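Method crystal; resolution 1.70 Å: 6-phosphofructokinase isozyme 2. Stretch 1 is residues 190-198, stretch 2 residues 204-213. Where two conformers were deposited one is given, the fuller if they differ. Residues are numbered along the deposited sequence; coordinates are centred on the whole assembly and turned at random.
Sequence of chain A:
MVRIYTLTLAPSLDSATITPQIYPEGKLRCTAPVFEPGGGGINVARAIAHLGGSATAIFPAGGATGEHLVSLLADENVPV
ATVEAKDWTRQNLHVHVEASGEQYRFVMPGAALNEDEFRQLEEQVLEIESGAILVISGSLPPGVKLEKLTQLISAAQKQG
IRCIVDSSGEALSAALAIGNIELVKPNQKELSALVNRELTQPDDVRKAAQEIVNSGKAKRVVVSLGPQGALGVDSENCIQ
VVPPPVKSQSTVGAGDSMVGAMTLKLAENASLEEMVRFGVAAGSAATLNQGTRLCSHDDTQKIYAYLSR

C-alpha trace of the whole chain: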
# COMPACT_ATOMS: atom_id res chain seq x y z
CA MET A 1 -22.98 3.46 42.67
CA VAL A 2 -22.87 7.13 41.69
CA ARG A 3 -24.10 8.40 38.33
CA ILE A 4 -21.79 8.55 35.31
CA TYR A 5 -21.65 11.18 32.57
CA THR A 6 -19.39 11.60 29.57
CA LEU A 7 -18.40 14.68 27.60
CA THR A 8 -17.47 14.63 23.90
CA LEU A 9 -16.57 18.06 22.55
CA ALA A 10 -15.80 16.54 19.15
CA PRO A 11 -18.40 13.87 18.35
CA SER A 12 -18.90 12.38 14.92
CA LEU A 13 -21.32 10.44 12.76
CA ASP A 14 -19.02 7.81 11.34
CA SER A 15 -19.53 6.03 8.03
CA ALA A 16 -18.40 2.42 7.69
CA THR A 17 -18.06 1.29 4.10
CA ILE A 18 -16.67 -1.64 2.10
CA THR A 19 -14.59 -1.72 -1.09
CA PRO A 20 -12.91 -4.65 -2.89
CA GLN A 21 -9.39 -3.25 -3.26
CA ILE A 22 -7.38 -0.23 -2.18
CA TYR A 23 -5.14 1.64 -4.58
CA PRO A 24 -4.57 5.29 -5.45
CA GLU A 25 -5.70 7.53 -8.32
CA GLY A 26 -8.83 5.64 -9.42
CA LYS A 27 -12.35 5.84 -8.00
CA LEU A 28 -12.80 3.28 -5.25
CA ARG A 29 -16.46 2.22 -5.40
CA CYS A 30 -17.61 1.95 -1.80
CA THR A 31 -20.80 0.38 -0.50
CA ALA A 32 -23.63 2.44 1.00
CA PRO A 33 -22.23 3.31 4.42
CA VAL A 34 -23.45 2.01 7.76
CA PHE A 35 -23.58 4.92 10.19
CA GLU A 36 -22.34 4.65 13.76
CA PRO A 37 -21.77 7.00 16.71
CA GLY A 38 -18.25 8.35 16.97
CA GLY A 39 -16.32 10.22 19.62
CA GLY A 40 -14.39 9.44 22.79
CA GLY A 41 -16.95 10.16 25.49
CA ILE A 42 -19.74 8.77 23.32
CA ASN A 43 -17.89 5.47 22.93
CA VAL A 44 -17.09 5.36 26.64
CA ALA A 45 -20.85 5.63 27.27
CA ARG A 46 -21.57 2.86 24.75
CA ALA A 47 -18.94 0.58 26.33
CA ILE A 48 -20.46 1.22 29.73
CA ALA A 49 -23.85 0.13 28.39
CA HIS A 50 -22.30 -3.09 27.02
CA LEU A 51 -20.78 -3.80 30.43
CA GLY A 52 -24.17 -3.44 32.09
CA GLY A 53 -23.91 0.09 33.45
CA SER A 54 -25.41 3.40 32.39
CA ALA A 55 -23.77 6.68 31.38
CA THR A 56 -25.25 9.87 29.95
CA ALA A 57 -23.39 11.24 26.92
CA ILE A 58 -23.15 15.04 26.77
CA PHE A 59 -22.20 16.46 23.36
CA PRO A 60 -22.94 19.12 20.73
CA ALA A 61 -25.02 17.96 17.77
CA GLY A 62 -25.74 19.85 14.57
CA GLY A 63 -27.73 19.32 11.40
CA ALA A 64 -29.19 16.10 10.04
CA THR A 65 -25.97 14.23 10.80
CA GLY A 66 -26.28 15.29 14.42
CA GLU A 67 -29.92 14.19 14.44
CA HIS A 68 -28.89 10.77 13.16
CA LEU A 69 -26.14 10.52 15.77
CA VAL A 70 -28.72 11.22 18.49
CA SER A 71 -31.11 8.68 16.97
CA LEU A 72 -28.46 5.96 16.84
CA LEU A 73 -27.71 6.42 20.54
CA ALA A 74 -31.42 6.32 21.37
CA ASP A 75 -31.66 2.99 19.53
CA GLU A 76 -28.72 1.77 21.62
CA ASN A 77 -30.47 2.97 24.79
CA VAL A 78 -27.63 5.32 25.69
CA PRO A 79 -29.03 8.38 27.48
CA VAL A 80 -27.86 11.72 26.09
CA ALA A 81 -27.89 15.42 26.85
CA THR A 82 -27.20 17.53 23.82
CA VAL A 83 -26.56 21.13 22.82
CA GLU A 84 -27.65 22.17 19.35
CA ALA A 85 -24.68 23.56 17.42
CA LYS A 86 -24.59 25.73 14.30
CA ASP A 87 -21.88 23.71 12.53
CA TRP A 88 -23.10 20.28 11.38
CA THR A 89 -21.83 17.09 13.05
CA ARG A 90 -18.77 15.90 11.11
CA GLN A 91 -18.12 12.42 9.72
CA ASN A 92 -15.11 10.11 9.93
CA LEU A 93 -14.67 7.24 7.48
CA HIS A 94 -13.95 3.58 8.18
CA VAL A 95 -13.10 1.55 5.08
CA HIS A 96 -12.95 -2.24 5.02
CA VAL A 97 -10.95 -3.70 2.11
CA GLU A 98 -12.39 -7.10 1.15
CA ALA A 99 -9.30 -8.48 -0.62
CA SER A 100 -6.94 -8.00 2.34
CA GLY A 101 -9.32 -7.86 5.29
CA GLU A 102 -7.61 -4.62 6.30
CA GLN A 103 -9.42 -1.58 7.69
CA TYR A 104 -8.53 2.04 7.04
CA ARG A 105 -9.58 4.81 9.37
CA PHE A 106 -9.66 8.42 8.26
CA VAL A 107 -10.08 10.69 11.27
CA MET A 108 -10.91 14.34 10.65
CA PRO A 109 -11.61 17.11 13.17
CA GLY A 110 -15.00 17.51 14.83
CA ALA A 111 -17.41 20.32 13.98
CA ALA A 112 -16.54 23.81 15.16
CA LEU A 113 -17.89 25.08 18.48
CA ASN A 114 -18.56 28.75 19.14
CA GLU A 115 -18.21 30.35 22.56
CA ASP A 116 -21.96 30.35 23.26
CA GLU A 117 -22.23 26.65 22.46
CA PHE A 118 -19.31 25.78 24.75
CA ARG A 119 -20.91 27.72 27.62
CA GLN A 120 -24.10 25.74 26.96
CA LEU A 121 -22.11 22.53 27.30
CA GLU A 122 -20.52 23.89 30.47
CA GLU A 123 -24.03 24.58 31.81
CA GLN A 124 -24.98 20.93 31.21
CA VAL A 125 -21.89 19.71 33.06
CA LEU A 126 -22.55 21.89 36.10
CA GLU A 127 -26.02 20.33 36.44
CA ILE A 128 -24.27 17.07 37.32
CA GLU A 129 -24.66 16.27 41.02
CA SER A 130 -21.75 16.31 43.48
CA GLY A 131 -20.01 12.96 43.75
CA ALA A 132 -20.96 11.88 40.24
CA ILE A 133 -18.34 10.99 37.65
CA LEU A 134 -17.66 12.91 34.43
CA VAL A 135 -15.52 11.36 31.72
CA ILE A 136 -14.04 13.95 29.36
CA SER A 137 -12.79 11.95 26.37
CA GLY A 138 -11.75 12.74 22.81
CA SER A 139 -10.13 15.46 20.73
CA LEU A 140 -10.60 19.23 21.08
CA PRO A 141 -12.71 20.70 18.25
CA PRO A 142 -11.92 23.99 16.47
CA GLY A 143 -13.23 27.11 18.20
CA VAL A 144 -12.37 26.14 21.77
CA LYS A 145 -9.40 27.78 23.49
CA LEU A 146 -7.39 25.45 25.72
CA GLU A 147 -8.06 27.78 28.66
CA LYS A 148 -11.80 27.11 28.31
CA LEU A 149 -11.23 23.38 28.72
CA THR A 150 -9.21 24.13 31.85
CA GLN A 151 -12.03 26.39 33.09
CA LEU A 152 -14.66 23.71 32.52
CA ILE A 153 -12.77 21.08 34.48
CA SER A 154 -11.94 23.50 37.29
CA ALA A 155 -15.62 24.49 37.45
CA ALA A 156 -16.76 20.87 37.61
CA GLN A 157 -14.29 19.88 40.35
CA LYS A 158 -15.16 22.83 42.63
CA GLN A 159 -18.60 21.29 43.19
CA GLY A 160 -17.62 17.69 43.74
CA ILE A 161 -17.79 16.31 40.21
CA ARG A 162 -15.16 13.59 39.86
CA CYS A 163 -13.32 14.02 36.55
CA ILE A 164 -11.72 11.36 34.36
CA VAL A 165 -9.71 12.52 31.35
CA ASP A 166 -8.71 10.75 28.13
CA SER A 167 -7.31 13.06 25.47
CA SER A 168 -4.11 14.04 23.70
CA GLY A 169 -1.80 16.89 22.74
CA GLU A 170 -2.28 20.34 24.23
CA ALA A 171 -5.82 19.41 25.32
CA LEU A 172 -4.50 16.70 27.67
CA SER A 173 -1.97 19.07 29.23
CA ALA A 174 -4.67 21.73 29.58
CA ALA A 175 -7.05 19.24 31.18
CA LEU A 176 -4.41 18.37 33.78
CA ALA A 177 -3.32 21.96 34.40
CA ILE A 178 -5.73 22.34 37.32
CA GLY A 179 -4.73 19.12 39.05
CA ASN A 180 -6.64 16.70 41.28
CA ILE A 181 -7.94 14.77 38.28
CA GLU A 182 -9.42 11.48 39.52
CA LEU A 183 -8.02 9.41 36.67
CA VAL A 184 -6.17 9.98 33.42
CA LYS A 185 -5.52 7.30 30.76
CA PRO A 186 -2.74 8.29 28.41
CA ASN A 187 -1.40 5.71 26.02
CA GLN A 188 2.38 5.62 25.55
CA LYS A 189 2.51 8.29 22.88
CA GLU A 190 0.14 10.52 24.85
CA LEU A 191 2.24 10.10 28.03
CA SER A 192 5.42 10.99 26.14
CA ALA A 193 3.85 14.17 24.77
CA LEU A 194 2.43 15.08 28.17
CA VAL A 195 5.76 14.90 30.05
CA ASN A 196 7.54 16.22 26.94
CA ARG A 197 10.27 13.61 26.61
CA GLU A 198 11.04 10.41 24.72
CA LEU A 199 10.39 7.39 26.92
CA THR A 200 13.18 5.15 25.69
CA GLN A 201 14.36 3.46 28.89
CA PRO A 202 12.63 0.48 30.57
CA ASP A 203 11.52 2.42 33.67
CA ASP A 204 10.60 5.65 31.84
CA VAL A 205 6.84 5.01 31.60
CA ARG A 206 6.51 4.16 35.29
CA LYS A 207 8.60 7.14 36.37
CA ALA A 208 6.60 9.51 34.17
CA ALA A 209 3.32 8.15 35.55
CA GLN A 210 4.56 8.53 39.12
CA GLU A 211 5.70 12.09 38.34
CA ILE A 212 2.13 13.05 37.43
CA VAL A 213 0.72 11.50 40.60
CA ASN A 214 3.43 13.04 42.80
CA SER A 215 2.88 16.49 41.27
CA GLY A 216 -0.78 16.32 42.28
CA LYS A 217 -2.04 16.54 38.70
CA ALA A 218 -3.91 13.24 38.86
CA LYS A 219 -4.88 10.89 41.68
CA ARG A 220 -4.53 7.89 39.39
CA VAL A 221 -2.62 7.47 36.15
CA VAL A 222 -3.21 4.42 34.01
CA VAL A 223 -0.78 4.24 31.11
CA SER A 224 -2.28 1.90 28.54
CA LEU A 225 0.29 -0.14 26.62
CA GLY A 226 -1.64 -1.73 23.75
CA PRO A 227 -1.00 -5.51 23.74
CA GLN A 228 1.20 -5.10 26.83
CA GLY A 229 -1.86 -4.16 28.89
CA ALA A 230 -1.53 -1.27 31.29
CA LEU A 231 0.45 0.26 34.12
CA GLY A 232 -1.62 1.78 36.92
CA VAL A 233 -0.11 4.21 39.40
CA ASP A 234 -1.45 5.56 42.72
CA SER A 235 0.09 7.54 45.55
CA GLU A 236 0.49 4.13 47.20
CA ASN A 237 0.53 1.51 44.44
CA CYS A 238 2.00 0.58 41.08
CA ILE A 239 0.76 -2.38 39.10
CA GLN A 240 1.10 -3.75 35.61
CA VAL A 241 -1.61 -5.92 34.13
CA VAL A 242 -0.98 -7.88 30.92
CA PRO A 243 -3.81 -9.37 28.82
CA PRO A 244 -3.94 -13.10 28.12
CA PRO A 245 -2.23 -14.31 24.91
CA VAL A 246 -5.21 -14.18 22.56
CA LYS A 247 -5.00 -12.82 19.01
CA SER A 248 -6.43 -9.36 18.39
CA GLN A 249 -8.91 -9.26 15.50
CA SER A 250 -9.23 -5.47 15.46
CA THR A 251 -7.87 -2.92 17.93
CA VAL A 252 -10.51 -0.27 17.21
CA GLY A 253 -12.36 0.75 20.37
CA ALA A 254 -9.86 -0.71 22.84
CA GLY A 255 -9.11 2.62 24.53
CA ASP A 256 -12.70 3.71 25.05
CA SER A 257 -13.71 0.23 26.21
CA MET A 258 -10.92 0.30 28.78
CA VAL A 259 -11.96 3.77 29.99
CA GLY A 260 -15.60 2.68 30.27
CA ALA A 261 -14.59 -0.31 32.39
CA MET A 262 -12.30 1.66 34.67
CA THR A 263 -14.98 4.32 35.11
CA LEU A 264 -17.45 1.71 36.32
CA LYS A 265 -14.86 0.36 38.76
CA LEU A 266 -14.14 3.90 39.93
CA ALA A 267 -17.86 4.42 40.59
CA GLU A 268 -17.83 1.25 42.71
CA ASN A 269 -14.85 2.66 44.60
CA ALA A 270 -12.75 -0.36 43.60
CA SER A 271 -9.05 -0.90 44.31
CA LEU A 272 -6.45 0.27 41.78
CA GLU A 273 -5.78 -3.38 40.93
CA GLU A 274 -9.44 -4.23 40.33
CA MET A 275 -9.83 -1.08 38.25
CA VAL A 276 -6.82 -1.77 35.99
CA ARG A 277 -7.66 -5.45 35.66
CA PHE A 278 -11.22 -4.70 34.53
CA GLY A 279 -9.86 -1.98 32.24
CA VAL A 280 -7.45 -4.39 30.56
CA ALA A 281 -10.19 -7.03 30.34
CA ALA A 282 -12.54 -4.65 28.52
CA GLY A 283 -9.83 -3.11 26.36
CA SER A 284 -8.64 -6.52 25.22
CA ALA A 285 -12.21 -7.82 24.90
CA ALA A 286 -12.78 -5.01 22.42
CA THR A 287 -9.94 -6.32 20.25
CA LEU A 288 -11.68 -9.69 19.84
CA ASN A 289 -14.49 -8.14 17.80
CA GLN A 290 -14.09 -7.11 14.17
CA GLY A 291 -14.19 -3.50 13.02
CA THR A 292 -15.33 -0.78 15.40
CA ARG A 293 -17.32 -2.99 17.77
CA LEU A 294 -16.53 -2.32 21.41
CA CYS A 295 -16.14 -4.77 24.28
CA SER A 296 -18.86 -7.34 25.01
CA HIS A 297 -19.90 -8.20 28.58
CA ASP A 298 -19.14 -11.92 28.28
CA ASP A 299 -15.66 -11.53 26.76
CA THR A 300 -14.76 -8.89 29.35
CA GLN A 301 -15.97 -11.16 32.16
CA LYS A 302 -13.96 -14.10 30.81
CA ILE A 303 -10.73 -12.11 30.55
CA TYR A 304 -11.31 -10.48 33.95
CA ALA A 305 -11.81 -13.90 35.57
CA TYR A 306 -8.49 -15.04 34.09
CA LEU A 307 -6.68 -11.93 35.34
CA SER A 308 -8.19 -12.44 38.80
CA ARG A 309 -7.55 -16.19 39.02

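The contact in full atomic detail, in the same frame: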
# COMPACT_ATOMS: atom_id res chain seq x y z
N GLU A 190 0.76 9.42 24.12
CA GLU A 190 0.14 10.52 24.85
C GLU A 190 0.90 10.87 26.14
O GLU A 190 1.01 12.04 26.50
CB GLU A 190 -1.35 10.21 25.13
CG GLU A 190 -2.22 10.27 23.86
CD GLU A 190 -3.46 9.40 23.93
OE1 GLU A 190 -3.70 8.77 24.98
OE2 GLU A 190 -4.21 9.33 22.92
N LEU A 191 1.43 9.85 26.83
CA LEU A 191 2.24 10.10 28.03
C LEU A 191 3.53 10.82 27.67
O LEU A 191 3.92 11.80 28.32
CB LEU A 191 2.56 8.79 28.75
CG LEU A 191 3.47 8.92 29.98
CD1 LEU A 191 2.80 9.74 31.09
CD2 LEU A 191 3.88 7.55 30.49
N SER A 192 4.18 10.36 26.61
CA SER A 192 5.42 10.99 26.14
C SER A 192 5.20 12.46 25.82
O SER A 192 6.02 13.31 26.18
CB SER A 192 5.96 10.26 24.91
OG SER A 192 7.09 10.94 24.40
N ALA A 193 4.10 12.78 25.14
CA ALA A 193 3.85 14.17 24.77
C ALA A 193 3.53 15.01 26.00
O ALA A 193 3.95 16.17 26.10
CB ALA A 193 2.71 14.25 23.76
N LEU A 194 2.81 14.41 26.94
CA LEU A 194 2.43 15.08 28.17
C LEU A 194 3.63 15.49 29.02
O LEU A 194 3.72 16.65 29.45
CB LEU A 194 1.49 14.18 28.98
CG LEU A 194 1.03 14.75 30.32
CD1 LEU A 194 0.36 16.11 30.14
CD2 LEU A 194 0.07 13.78 30.99
N VAL A 195 4.55 14.57 29.27
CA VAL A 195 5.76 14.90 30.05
C VAL A 195 6.86 15.53 29.20
O VAL A 195 7.91 15.93 29.72
CB VAL A 195 6.34 13.68 30.80
CG1 VAL A 195 5.35 13.15 31.83
CG2 VAL A 195 6.75 12.60 29.82
N ASN A 196 6.61 15.62 27.90
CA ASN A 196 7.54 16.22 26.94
C ASN A 196 8.94 15.61 26.92
O ASN A 196 9.95 16.32 26.98
CB ASN A 196 7.62 17.74 27.13
CG ASN A 196 8.24 18.44 25.94
OD1 ASN A 196 8.27 17.90 24.83
ND2 ASN A 196 8.75 19.65 26.16
N ARG A 197 9.00 14.28 26.84
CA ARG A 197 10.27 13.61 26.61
C ARG A 197 10.06 12.23 25.99
O ARG A 197 9.00 11.62 26.15
CB ARG A 197 11.11 13.51 27.90
CG ARG A 197 10.46 12.74 29.04
CD ARG A 197 11.42 12.58 30.21
NE ARG A 197 10.78 11.89 31.34
CZ ARG A 197 10.09 12.50 32.29
NH1 ARG A 197 9.95 13.82 32.26
NH2 ARG A 197 9.55 11.80 33.28
N GLU A 198 11.06 11.77 25.24
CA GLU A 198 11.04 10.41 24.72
C GLU A 198 11.14 9.44 25.89
O GLU A 198 11.92 9.67 26.82
CB GLU A 198 12.20 10.18 23.75
CG GLU A 198 11.92 10.64 22.33
CD GLU A 198 10.76 9.90 21.71
OE1 GLU A 198 10.89 8.67 21.49
OE2 GLU A 198 9.71 10.53 21.44
N ASP A 204 11.05 4.29 32.16
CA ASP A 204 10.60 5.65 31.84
C ASP A 204 9.09 5.86 31.98
O ASP A 204 8.67 6.89 32.50
CB ASP A 204 11.07 6.10 30.45
CG ASP A 204 12.53 6.53 30.44
OD1 ASP A 204 13.06 6.76 29.33
OD2 ASP A 204 13.15 6.63 31.53
N VAL A 205 8.29 4.90 31.51
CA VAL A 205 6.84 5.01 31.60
C VAL A 205 6.38 5.07 33.05
O VAL A 205 5.58 5.94 33.41
CB VAL A 205 6.13 3.85 30.86
CG1 VAL A 205 4.66 3.76 31.28
CG2 VAL A 205 6.24 4.05 29.35
N ARG A 206 6.89 4.17 33.88
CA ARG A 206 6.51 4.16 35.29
C ARG A 206 6.90 5.46 35.99
O ARG A 206 6.10 6.04 36.72
CB ARG A 206 7.17 2.99 36.03
CG ARG A 206 6.60 2.76 37.42
CD ARG A 206 7.64 2.20 38.37
NE ARG A 206 8.49 3.26 38.92
CZ ARG A 206 9.79 3.13 39.15
NH1 ARG A 206 10.41 1.99 38.88
NH2 ARG A 206 10.48 4.15 39.65
N LYS A 207 8.13 5.90 35.77
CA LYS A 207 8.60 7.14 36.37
C LYS A 207 7.76 8.34 35.96
O LYS A 207 7.41 9.17 36.79
CB LYS A 207 10.08 7.37 36.05
CG LYS A 207 10.99 6.48 36.87
CD LYS A 207 12.44 6.58 36.42
CE LYS A 207 13.29 5.58 37.19
NZ LYS A 207 14.65 5.41 36.59
N ALA A 208 7.44 8.43 34.67
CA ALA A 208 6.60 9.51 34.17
C ALA A 208 5.22 9.49 34.82
O ALA A 208 4.69 10.53 35.20
CB ALA A 208 6.47 9.42 32.65
N ALA A 209 4.63 8.30 34.92
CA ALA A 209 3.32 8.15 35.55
C ALA A 209 3.38 8.60 37.01
O ALA A 209 2.49 9.31 37.49
CB ALA A 209 2.83 6.72 35.45
N GLN A 210 4.42 8.17 37.72
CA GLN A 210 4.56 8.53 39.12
C GLN A 210 4.76 10.03 39.29
O GLN A 210 4.29 10.61 40.26
CB GLN A 210 5.71 7.76 39.78
CG GLN A 210 5.65 7.76 41.31
CD GLN A 210 4.45 7.00 41.85
OE1 GLN A 210 4.31 5.80 41.61
NE2 GLN A 210 3.58 7.69 42.57
N GLU A 211 5.44 10.65 38.32
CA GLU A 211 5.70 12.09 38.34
C GLU A 211 4.39 12.88 38.33
O GLU A 211 4.24 13.88 39.05
CB GLU A 211 6.54 12.45 37.10
CG GLU A 211 7.16 13.83 37.09
CD GLU A 211 7.84 14.14 35.76
OE1 GLU A 211 8.50 13.24 35.20
OE2 GLU A 211 7.70 15.28 35.28
N ILE A 212 3.44 12.41 37.53
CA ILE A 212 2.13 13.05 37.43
C ILE A 212 1.33 12.91 38.72
O ILE A 212 0.65 13.84 39.16
CB ILE A 212 1.33 12.47 36.25
CG1 ILE A 212 2.05 12.77 34.93
CG2 ILE A 212 -0.09 13.04 36.22
CD1 ILE A 212 1.49 12.02 33.75
N VAL A 213 1.40 11.73 39.34
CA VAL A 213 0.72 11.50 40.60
C VAL A 213 1.36 12.35 41.70
O VAL A 213 0.67 13.08 42.41
CB VAL A 213 0.73 10.02 41.00
CG1 VAL A 213 0.12 9.83 42.39
CG2 VAL A 213 -0.02 9.19 39.96
O HOH W 1 10.36 9.23 32.53

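What is the strongest polar link between the two stretches? It is the salt bridge between R197 and E211, in which R197 NH2 donates to E211 OE1 at 2.6 Å with a nearly straight hydrogen bond of 166°. R197 NH1 reaches the same oxygen, E211 OE1, at 3.3 Å, but its angle of 127° makes that bond weak. The carboxylate oxygen lies at the edge of the guanidinium, near its plane, where the N-H groups point. Both side chains are long enough to meet from exposed positions: R197 leaves the backbone with chi1 p and then runs extended through chi2 and chi3, while E211 is t at chi1 and chi2.

How is the rest of the guanidinium engaged? Water 1 accepts a hydrogen bond from R197 NH2 at 2.8 Å and donates one to D204 O at 2.9 Å, so it ties the arginine to the first turn of the second helix as E211 ties it to a later one. Between these two anchors the guanidinium passes over A208, with R197 NH2 3.8 Å from A208 CA; the small methyl side chain leaves the arginine close to the helix backbone.

What places R197 where it can do this? The first helix gives way at N196, which has positive phi, and the chain turns so that the CA-to-CB bond of R197 points toward the second stretch. The turn is held from within: R197 N donates to S192 O at 3.2 Å, and S192 OG donates to R197 O at 2.7 Å. Both backbone polar groups of R197 are thus bonded to one serine.

What lies beneath the polar layer? Aliphatic side chains pack between helices whose directions differ by 55° and whose axes come within 10.5 Å. L191, buried and with chi1 t and chi2 p, sets both methyls against A208 CB, L191 CD2 at 3.9 Å and L191 CD1 at 4.0 Å; L191 CD2 also lies 3.9 Å from V205 CG1, and L191 CD1 3.7 Å from I212 CD1. L194, in the same rotamer, brings L194 CD2 to 3.6 Å from I212 CD1, so the extended end of the isoleucine (chi1 m, chi2 t) touches both leucines. V195 CG1 sits 4.0 Å from A208 CB, where the backbones come near, V195 CA and A208 CA being 6.8 Å apart. A valine facing an alanine suits that narrow gap, while leucine and isoleucine supply the reach elsewhere. In all, 403 Å² is buried, counting both sides.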